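PDB 6KXD: ketosynthase from Streptomyces sp. MSC090213JE08, which elongates polyketide chains as the ketosynthase of the highly reducing type II polyketide synthase for ishigamide, working with its chain length factor partner. Local coordinates for the interface of chains A and B. Coordinates in Å, arbitrary orientation; residue numbers count along the deposited sequence, not the author numbering. Chains: chain A, Ketosynthase; chain B, Ketosynthase.

Contact 1 and contact 2 belong to one interface, that between the ketosynthase, chain A, and the chain length factor, chain B; the centres of their C-alpha atoms lie about 17 Å apart. They share no residue but are joined through the backbone. In chain A, strand 161-166 of contact 1 runs on to A:Thr168 and A:Ala169 of contact 2, and helix 172-185 follows soon after. In chain B, helix 156-165 leads from contact 2 towards strand 171-174 of contact 1. Contact 1 joins paired strands and helices, whereas contact 2 places chain B beside the catalytic loops, which may tie assembly to the active-site region.

Contact 1: the interface of chains A and B. Residues chain A 164, 166, 175, 179, 182-183, 260, 262; chain B 174, 186-187, 190-191.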
ATOM      1  N   THR A 164      -5.215   1.929   6.036  1.00 35.60           N
ATOM      2  CA  THR A 164      -4.326   1.150   5.267  1.00 35.86           C
ATOM      3  C   THR A 164      -3.790   2.018   4.137  1.00 38.05           C
ATOM      4  O   THR A 164      -4.540   2.477   3.258  1.00 42.25           O
ATOM      5  CB  THR A 164      -5.040  -0.063   4.656  1.00 39.67           C
ATOM      6  OG1 THR A 164      -5.602  -0.816   5.724  1.00 44.64           O
ATOM      7  CG2 THR A 164      -4.080  -0.953   3.910  1.00 44.22           C
ATOM      8  N   VAL A 166      -2.007   1.839   0.740  1.00 34.04           N
ATOM      9  CA  VAL A 166      -1.683   0.902  -0.294  1.00 35.90           C
ATOM     10  C   VAL A 166      -0.525   1.491  -1.120  1.00 39.41           C
ATOM     11  O   VAL A 166      -0.609   2.566  -1.710  1.00 39.23           O
ATOM     12  CB  VAL A 166      -2.921   0.556  -1.122  1.00 36.61           C
ATOM     13  CG1 VAL A 166      -2.538  -0.379  -2.249  1.00 32.88           C
ATOM     14  CG2 VAL A 166      -3.998  -0.078  -0.224  1.00 39.84           C
ATOM     15  N   TYR A 175      -6.493   0.558  -6.441  1.00 36.41           N
ATOM     16  CA  TYR A 175      -6.454  -0.507  -5.415  1.00 38.31           C
ATOM     17  C   TYR A 175      -7.263  -0.092  -4.197  1.00 37.46           C
ATOM     18  O   TYR A 175      -7.988  -0.906  -3.592  1.00 39.05           O
ATOM     19  CB  TYR A 175      -5.056  -0.784  -4.911  1.00 36.40           C
ATOM     20  CG  TYR A 175      -4.259  -1.749  -5.737  1.00 38.15           C
ATOM     21  CD1 TYR A 175      -3.792  -1.406  -6.995  1.00 35.04           C
ATOM     22  CD2 TYR A 175      -3.934  -2.988  -5.227  1.00 38.09           C
ATOM     23  CE1 TYR A 175      -3.024  -2.295  -7.722  1.00 36.35           C
ATOM     24  CE2 TYR A 175      -3.153  -3.871  -5.932  1.00 37.77           C
ATOM     25  CZ  TYR A 175      -2.693  -3.521  -7.186  1.00 36.64           C
ATOM     26  OH  TYR A 175      -1.929  -4.438  -7.858  1.00 37.19           O
ATOM     27  N   TYR A 179     -10.511  -1.672  -2.632  1.00 38.94           N
ATOM     28  CA  TYR A 179     -10.525  -2.184  -1.289  1.00 39.77           C
ATOM     29  C   TYR A 179     -11.715  -1.630  -0.516  1.00 39.76           C
ATOM     30  O   TYR A 179     -12.379  -2.348   0.251  1.00 40.84           O
ATOM     31  CB  TYR A 179      -9.229  -1.876  -0.542  1.00 36.63           C
ATOM     32  CG  TYR A 179      -9.174  -2.575   0.790  1.00 37.87           C
ATOM     33  CD1 TYR A 179      -9.444  -3.937   0.879  1.00 37.61           C
ATOM     34  CD2 TYR A 179      -8.949  -1.883   1.963  1.00 41.80           C
ATOM     35  CE1 TYR A 179      -9.406  -4.605   2.095  1.00 39.79           C
ATOM     36  CE2 TYR A 179      -8.887  -2.546   3.182  1.00 43.51           C
ATOM     37  CZ  TYR A 179      -9.124  -3.909   3.247  1.00 42.50           C
ATOM     38  OH  TYR A 179      -9.076  -4.591   4.426  1.00 42.45           O
ATOM     39  N   ASP A 182     -14.638  -3.625  -1.735  1.00 42.28           N
ATOM     40  CA  ASP A 182     -14.676  -4.950  -1.139  1.00 44.71           C
ATOM     41  C   ASP A 182     -15.050  -4.851   0.333  1.00 47.33           C
ATOM     42  O   ASP A 182     -15.807  -5.704   0.842  1.00 43.84           O
ATOM     43  CB  ASP A 182     -13.332  -5.644  -1.296  1.00 42.10           C
ATOM     44  CG  ASP A 182     -13.083  -6.106  -2.706  1.00 48.47           C
ATOM     45  OD1 ASP A 182     -14.099  -6.280  -3.465  1.00 45.96           O
ATOM     46  OD2 ASP A 182     -11.897  -6.341  -3.025  1.00 43.07           O
ATOM     47  N   SER A 183     -14.560  -3.801   1.011  1.00 42.75           N
ATOM     48  CA  SER A 183     -14.774  -3.696   2.421  1.00 41.75           C
ATOM     49  C   SER A 183     -16.256  -3.422   2.692  1.00 44.25           C
ATOM     50  O   SER A 183     -16.845  -4.014   3.618  1.00 46.04           O
ATOM     51  CB  SER A 183     -13.870  -2.660   3.050  1.00 40.92           C
ATOM     52  OG  SER A 183     -12.499  -3.051   2.966  1.00 40.75           O
ATOM     53  N   TYR A 260     -14.018  -3.781  -9.749  1.00 42.03           N
ATOM     54  CA  TYR A 260     -12.663  -3.600 -10.167  1.00 38.13           C
ATOM     55  C   TYR A 260     -12.016  -4.959 -10.398  1.00 39.12           C
ATOM     56  O   TYR A 260     -12.576  -6.040 -10.056  1.00 41.82           O
ATOM     57  CB  TYR A 260     -11.914  -2.723  -9.153  1.00 38.96           C
ATOM     58  CG  TYR A 260     -11.409  -3.398  -7.905  1.00 40.63           C
ATOM     59  CD1 TYR A 260     -12.304  -3.834  -6.937  1.00 43.96           C
ATOM     60  CD2 TYR A 260     -10.048  -3.508  -7.629  1.00 39.57           C
ATOM     61  CE1 TYR A 260     -11.875  -4.397  -5.750  1.00 42.77           C
ATOM     62  CE2 TYR A 260      -9.602  -4.051  -6.430  1.00 40.97           C
ATOM     63  CZ  TYR A 260     -10.516  -4.505  -5.498  1.00 36.37           C
ATOM     64  OH  TYR A 260     -10.204  -5.054  -4.312  1.00 40.85           O
ATOM     65  N   LEU A 262      -7.925  -6.759 -10.307  1.00 40.24           N
ATOM     66  CA  LEU A 262      -6.530  -6.703 -10.022  1.00 40.63           C
ATOM     67  C   LEU A 262      -5.921  -7.853 -10.773  1.00 41.61           C
ATOM     68  O   LEU A 262      -6.423  -8.972 -10.693  1.00 44.59           O
ATOM     69  CB  LEU A 262      -6.280  -6.903  -8.524  1.00 37.56           C
ATOM     70  CG  LEU A 262      -6.845  -5.810  -7.625  1.00 41.86           C
ATOM     71  CD1 LEU A 262      -6.554  -6.154  -6.172  1.00 39.35           C
ATOM     72  CD2 LEU A 262      -6.230  -4.456  -7.980  1.00 40.90           C
TER
ATOM     73  N   VAL B 174       1.020  -3.143   1.260  1.00 33.78           N
ATOM     74  CA  VAL B 174       0.366  -2.219   2.166  1.00 34.04           C
ATOM     75  C   VAL B 174       1.439  -1.789   3.152  1.00 33.74           C
ATOM     76  O   VAL B 174       2.361  -2.480   3.449  1.00 32.25           O
ATOM     77  CB  VAL B 174      -0.871  -2.790   2.889  1.00 32.29           C
ATOM     78  CG1 VAL B 174      -1.974  -3.131   1.906  1.00 33.15           C
ATOM     79  CG2 VAL B 174      -0.510  -3.973   3.785  1.00 33.99           C
ATOM     80  N   ASN B 186      -5.963  -8.708   6.871  1.00 37.91           N
ATOM     81  CA  ASN B 186      -7.345  -8.321   6.767  1.00 38.21           C
ATOM     82  C   ASN B 186      -7.714  -8.037   5.307  1.00 38.77           C
ATOM     83  O   ASN B 186      -8.821  -8.352   4.806  1.00 38.30           O
ATOM     84  CB  ASN B 186      -7.647  -7.092   7.610  1.00 38.47           C
ATOM     85  CG  ASN B 186      -9.115  -7.056   7.958  1.00 40.34           C
ATOM     86  OD1 ASN B 186      -9.670  -8.093   8.326  1.00 39.96           O
ATOM     87  ND2 ASN B 186      -9.679  -5.877   7.898  1.00 44.55           N
ATOM     88  N   TYR B 187      -6.761  -7.439   4.585  1.00 37.10           N
ATOM     89  CA  TYR B 187      -6.936  -7.187   3.201  1.00 37.37           C
ATOM     90  C   TYR B 187      -7.199  -8.509   2.457  1.00 35.85           C
ATOM     91  O   TYR B 187      -8.170  -8.636   1.682  1.00 39.05           O
ATOM     92  CB  TYR B 187      -5.692  -6.432   2.710  1.00 38.12           C
ATOM     93  CG  TYR B 187      -5.698  -6.117   1.241  1.00 37.38           C
ATOM     94  CD1 TYR B 187      -6.235  -4.939   0.763  1.00 35.10           C
ATOM     95  CD2 TYR B 187      -5.178  -6.999   0.330  1.00 37.20           C
ATOM     96  CE1 TYR B 187      -6.212  -4.629  -0.579  1.00 37.17           C
ATOM     97  CE2 TYR B 187      -5.182  -6.715  -1.019  1.00 34.55           C
ATOM     98  CZ  TYR B 187      -5.732  -5.541  -1.488  1.00 33.86           C
ATOM     99  OH  TYR B 187      -5.719  -5.229  -2.839  1.00 36.09           O
ATOM    100  N   ARG B 190     -10.555  -9.993   3.261  1.00 43.23           N
ATOM    101  CA  ARG B 190     -11.643  -9.327   2.578  1.00 42.79           C
ATOM    102  C   ARG B 190     -11.691  -9.681   1.094  1.00 39.21           C
ATOM    103  O   ARG B 190     -12.725 -10.058   0.585  1.00 44.10           O
ATOM    104  CB  ARG B 190     -11.509  -7.825   2.724  1.00 41.11           C
ATOM    105  CG  ARG B 190     -11.827  -7.380   4.127  1.00 43.81           C
ATOM    106  CD  ARG B 190     -12.759  -6.233   4.083  1.00 48.92           C
ATOM    107  NE  ARG B 190     -13.170  -5.939   5.439  1.00 47.59           N
ATOM    108  CZ  ARG B 190     -12.721  -4.939   6.177  1.00 42.10           C
ATOM    109  NH1 ARG B 190     -11.828  -4.070   5.703  1.00 44.59           N
ATOM    110  NH2 ARG B 190     -13.191  -4.837   7.413  1.00 42.10           N
ATOM    111  N   LEU B 191     -10.551  -9.604   0.402  1.00 40.23           N
ATOM    112  CA  LEU B 191     -10.526  -9.931  -1.031  1.00 40.31           C
ATOM    113  C   LEU B 191     -10.927 -11.384  -1.279  1.00 43.49           C
ATOM    114  O   LEU B 191     -11.629 -11.651  -2.274  1.00 43.17           O
ATOM    115  CB  LEU B 191      -9.170  -9.604  -1.660  1.00 39.33           C
ATOM    116  CG  LEU B 191      -9.152  -8.200  -2.267  1.00 38.19           C
ATOM    117  CD1 LEU B 191      -9.269  -7.110  -1.196  1.00 39.43           C
ATOM    118  CD2 LEU B 191      -7.912  -7.975  -3.118  1.00 43.25           C
TER
HETATM  119  O   HOH W   1      -7.730  -3.646  -3.550  1.00 37.83           O
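A:Tyr179 and B:Tyr187 meet in the dimer interface of this thiolase-fold pair, where helix 172-185 of the ketosynthase packs against helix 180-193 of the chain length factor; each ring residue buries 67 Å² against the partner chain. Both put CG anti to the backbone N (chi1 -172° and 178°), and the side chains slant across each other. The contact is off-centre: B:Tyr187 CD1 lies over the rim of one face of the A:Tyr179 ring, 3.4 Å from its CD1. A:Ser183 OG covers the middle of the opposite face and donates to A:Tyr179 O, while B:Leu191 CD1 covers a face of B:Tyr187.

Apolar contact continues where B:Leu191 CD2 meets A:Leu262 CD1 at 3.8 Å. At the neighbouring strands, A:Val166 and B:Val174 form an antiparallel bridge, and A:Thr164 CG2 touches B:Val174 CG1 at 3.6 Å.

Polar contacts frame this packing. B:Arg190 bends at chi2 (-132°) and brings NH1 within 3.1 Å of A:Tyr179 OH, a hydrogen bond by its chemistry; NH1 also makes a weak, bent bond to A:Ser183 OG.

A water bridges the chains: it lies 2.7 Å from the phenol oxygen OH of B:Tyr187 and also bonds A:Tyr175 O and A:Tyr260 OH. A:Tyr260 OH in turn donates to A:Asp182 OD2 at 2.5 Å, from above the carboxylate plane. That carboxylate oxygen also sits 3.3 Å from B:Leu191 CD1.

Contact 2: the interface of chains A and B. Residues chain A 168-169, 270, 394-396, 398; chain B 150, 153, 155-156.
The amide nitrogen ND2 of B:Asn155 donates to two acceptors of the ketosynthase: the backbone oxygen O of A:Phe395 at 2.9 Å and the side-chain oxygen OD1 of A:Asn398 at 3.0 Å. Both bonds are weak and bent at the hydrogen, and the two together probably hold ND2. B:Asn155 and A:Asn398 approach tip to tip, with their amide planes 84° apart, almost perpendicular.

The other end of the same amide is held within chain B. B:Ser153 OG donates to B:Asn155 OD1 at 2.5 Å, tilted from the carbonyl plane, which would help to hold the amide's rotation, with ND2 turned to chain A. B:Asn155 places CG between its backbone N and carbonyl carbon (chi1 62°), a torsion that lets the head reach across. An alanine here would probably leave A:Phe395 O and A:Asn398 OD1 without this donor and free B:Ser153 OG to turn.

Apolar contact supports the polar set. The methyl CB of A:Ala396 sits over one face of the B:Asn155 amide, 3.6 Å from its CG. Farther out, A:Thr270 CG2 lies over the centre of the A:Phe395 ring and touches B:Pro150 CA at 3.9 Å, which links the ring indirectly to chain B. The hydroxyl OG of B:Ser153 also makes a van der Waals approach to the methylene CB of A:Phe395, at 3.7 Å.

A:Phe395 lies in 3-10 helix 395-397, at the position of the gating phenylalanine of ketosynthases, and A:Ala169 immediately precedes the nucleophilic cysteine. B:Ser153 and B:Asn155, in the loop between helices 149-152 and 156-165, thus bring the chain length factor against the turn between strands 387-394 and 398-405, close to the catalytic loops.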
ATOM      1  N   THR A 168       1.014   0.555  -4.018  1.00 36.57           N
ATOM      2  CA  THR A 168       1.094  -0.072  -5.334  1.00 39.62           C
ATOM      3  C   THR A 168       1.259   1.028  -6.392  1.00 43.41           C
ATOM      4  O   THR A 168       0.702   0.967  -7.533  1.00 39.53           O
ATOM      5  CB  THR A 168      -0.109  -0.988  -5.560  1.00 37.71           C
ATOM      6  OG1 THR A 168      -1.300  -0.208  -5.477  1.00 36.17           O
ATOM      7  CG2 THR A 168      -0.184  -2.137  -4.581  1.00 36.50           C
ATOM      8  N   ALA A 169       1.933   2.098  -5.977  1.00 44.55           N
ATOM      9  CA  ALA A 169       2.381   3.173  -6.881  1.00 47.20           C
ATOM     10  C   ALA A 169       1.236   3.738  -7.742  1.00 48.12           C
ATOM     11  O   ALA A 169       0.215   4.221  -7.221  1.00 44.11           O
ATOM     12  CB  ALA A 169       3.567   2.667  -7.641  1.00 48.67           C
ATOM     13  N   THR A 270       9.182  -3.154 -14.139  1.00 40.73           N
ATOM     14  CA  THR A 270       8.921  -1.728 -14.502  1.00 45.17           C
ATOM     15  C   THR A 270       8.134  -1.618 -15.811  1.00 42.47           C
ATOM     16  O   THR A 270       7.297  -0.759 -15.961  1.00 49.30           O
ATOM     17  CB  THR A 270      10.214  -0.912 -14.514  1.00 44.78           C
ATOM     18  OG1 THR A 270      11.043  -1.395 -15.567  1.00 45.26           O
ATOM     19  CG2 THR A 270      10.960  -0.945 -13.198  1.00 49.24           C
ATOM     20  N   ALA A 394       1.213  -0.180 -12.722  1.00 41.57           N
ATOM     21  CA  ALA A 394       2.273   0.307 -11.914  1.00 39.11           C
ATOM     22  C   ALA A 394       3.473  -0.590 -12.124  1.00 40.51           C
ATOM     23  O   ALA A 394       3.350  -1.662 -12.702  1.00 42.23           O
ATOM     24  CB  ALA A 394       1.839   0.367 -10.463  1.00 44.83           C
ATOM     25  N   PHE A 395       4.587  -0.145 -11.574  1.00 36.72           N
ATOM     26  CA  PHE A 395       5.780  -0.986 -11.378  1.00 39.15           C
ATOM     27  C   PHE A 395       5.359  -2.246 -10.616  1.00 37.15           C
ATOM     28  O   PHE A 395       4.226  -2.306 -10.082  1.00 35.14           O
ATOM     29  CB  PHE A 395       6.873  -0.220 -10.664  1.00 42.58           C
ATOM     30  CG  PHE A 395       7.621   0.770 -11.518  1.00 43.62           C
ATOM     31  CD1 PHE A 395       7.177   1.106 -12.792  1.00 48.02           C
ATOM     32  CD2 PHE A 395       8.782   1.357 -11.035  1.00 57.93           C
ATOM     33  CE1 PHE A 395       7.905   1.990 -13.573  1.00 50.68           C
ATOM     34  CE2 PHE A 395       9.484   2.271 -11.808  1.00 50.77           C
ATOM     35  CZ  PHE A 395       9.043   2.579 -13.068  1.00 51.32           C
ATOM     36  N   ALA A 396       6.234  -3.244 -10.690  1.00 39.13           N
ATOM     37  CA  ALA A 396       5.972  -4.624 -10.141  1.00 41.11           C
ATOM     38  C   ALA A 396       4.758  -5.325 -10.798  1.00 41.34           C
ATOM     39  O   ALA A 396       4.129  -6.230 -10.213  1.00 39.72           O
ATOM     40  CB  ALA A 396       5.807  -4.530  -8.640  1.00 43.42           C
ATOM     41  N   ASN A 398       1.740  -4.376 -11.324  1.00 36.36           N
ATOM     42  CA  ASN A 398       0.554  -4.262 -10.584  1.00 36.80           C
ATOM     43  C   ASN A 398      -0.455  -3.515 -11.444  1.00 44.44           C
ATOM     44  O   ASN A 398      -0.202  -2.358 -11.799  1.00 43.20           O
ATOM     45  CB  ASN A 398       0.787  -3.460  -9.314  1.00 39.09           C
ATOM     46  CG  ASN A 398       1.476  -4.231  -8.200  1.00 41.97           C
ATOM     47  OD1 ASN A 398       1.494  -3.730  -7.094  1.00 38.50           O
ATOM     48  ND2 ASN A 398       1.988  -5.432  -8.438  1.00 38.34           N
TER
ATOM     49  N   PRO B 150      14.690  -0.442 -10.313  1.00 51.37           N
ATOM     50  CA  PRO B 150      13.532  -1.341 -10.243  1.00 50.68           C
ATOM     51  C   PRO B 150      13.210  -1.708  -8.773  1.00 54.52           C
ATOM     52  O   PRO B 150      12.032  -1.587  -8.258  1.00 55.36           O
ATOM     53  CB  PRO B 150      13.974  -2.522 -11.124  1.00 52.19           C
ATOM     54  CG  PRO B 150      15.028  -1.951 -12.056  1.00 54.71           C
ATOM     55  CD  PRO B 150      15.731  -0.871 -11.256  1.00 52.12           C
ATOM     56  N   SER B 153      10.909   0.491  -5.860  1.00 37.58           N
ATOM     57  CA  SER B 153       9.469   0.637  -5.761  1.00 37.13           C
ATOM     58  C   SER B 153       9.000   0.005  -4.439  1.00 35.22           C
ATOM     59  O   SER B 153       9.471  -1.048  -4.057  1.00 36.02           O
ATOM     60  CB  SER B 153       8.827  -0.015  -6.929  1.00 38.47           C
ATOM     61  OG  SER B 153       7.509   0.454  -7.070  1.00 53.48           O
ATOM     62  N   ASN B 155       6.357  -1.543  -3.875  1.00 36.12           N
ATOM     63  CA  ASN B 155       5.670  -2.746  -4.184  1.00 36.15           C
ATOM     64  C   ASN B 155       6.619  -3.758  -4.817  1.00 34.53           C
ATOM     65  O   ASN B 155       6.175  -4.798  -5.266  1.00 34.36           O
ATOM     66  CB  ASN B 155       4.444  -2.494  -5.048  1.00 35.11           C
ATOM     67  CG  ASN B 155       4.752  -1.894  -6.402  1.00 34.28           C
ATOM     68  OD1 ASN B 155       5.903  -1.470  -6.640  1.00 37.35           O
ATOM     69  ND2 ASN B 155       3.731  -1.806  -7.232  1.00 38.90           N
ATOM     70  N   HIS B 156       7.916  -3.470  -4.860  1.00 36.77           N
ATOM     71  CA  HIS B 156       8.811  -4.332  -5.589  1.00 39.22           C
ATOM     72  C   HIS B 156       8.887  -5.741  -4.980  1.00 38.09           C
ATOM     73  O   HIS B 156       8.911  -6.701  -5.748  1.00 38.14           O
ATOM     74  CB  HIS B 156      10.222  -3.798  -5.673  1.00 37.54           C
ATOM     75  CG  HIS B 156      11.053  -4.685  -6.527  1.00 38.90           C
ATOM     76  ND1 HIS B 156      11.886  -5.654  -6.000  1.00 37.83           N
ATOM     77  CD2 HIS B 156      11.112  -4.809  -7.876  1.00 36.57           C
ATOM     78  CE1 HIS B 156      12.468  -6.303  -7.020  1.00 39.40           C
ATOM     79  NE2 HIS B 156      12.035  -5.801  -8.144  1.00 37.69           N
TER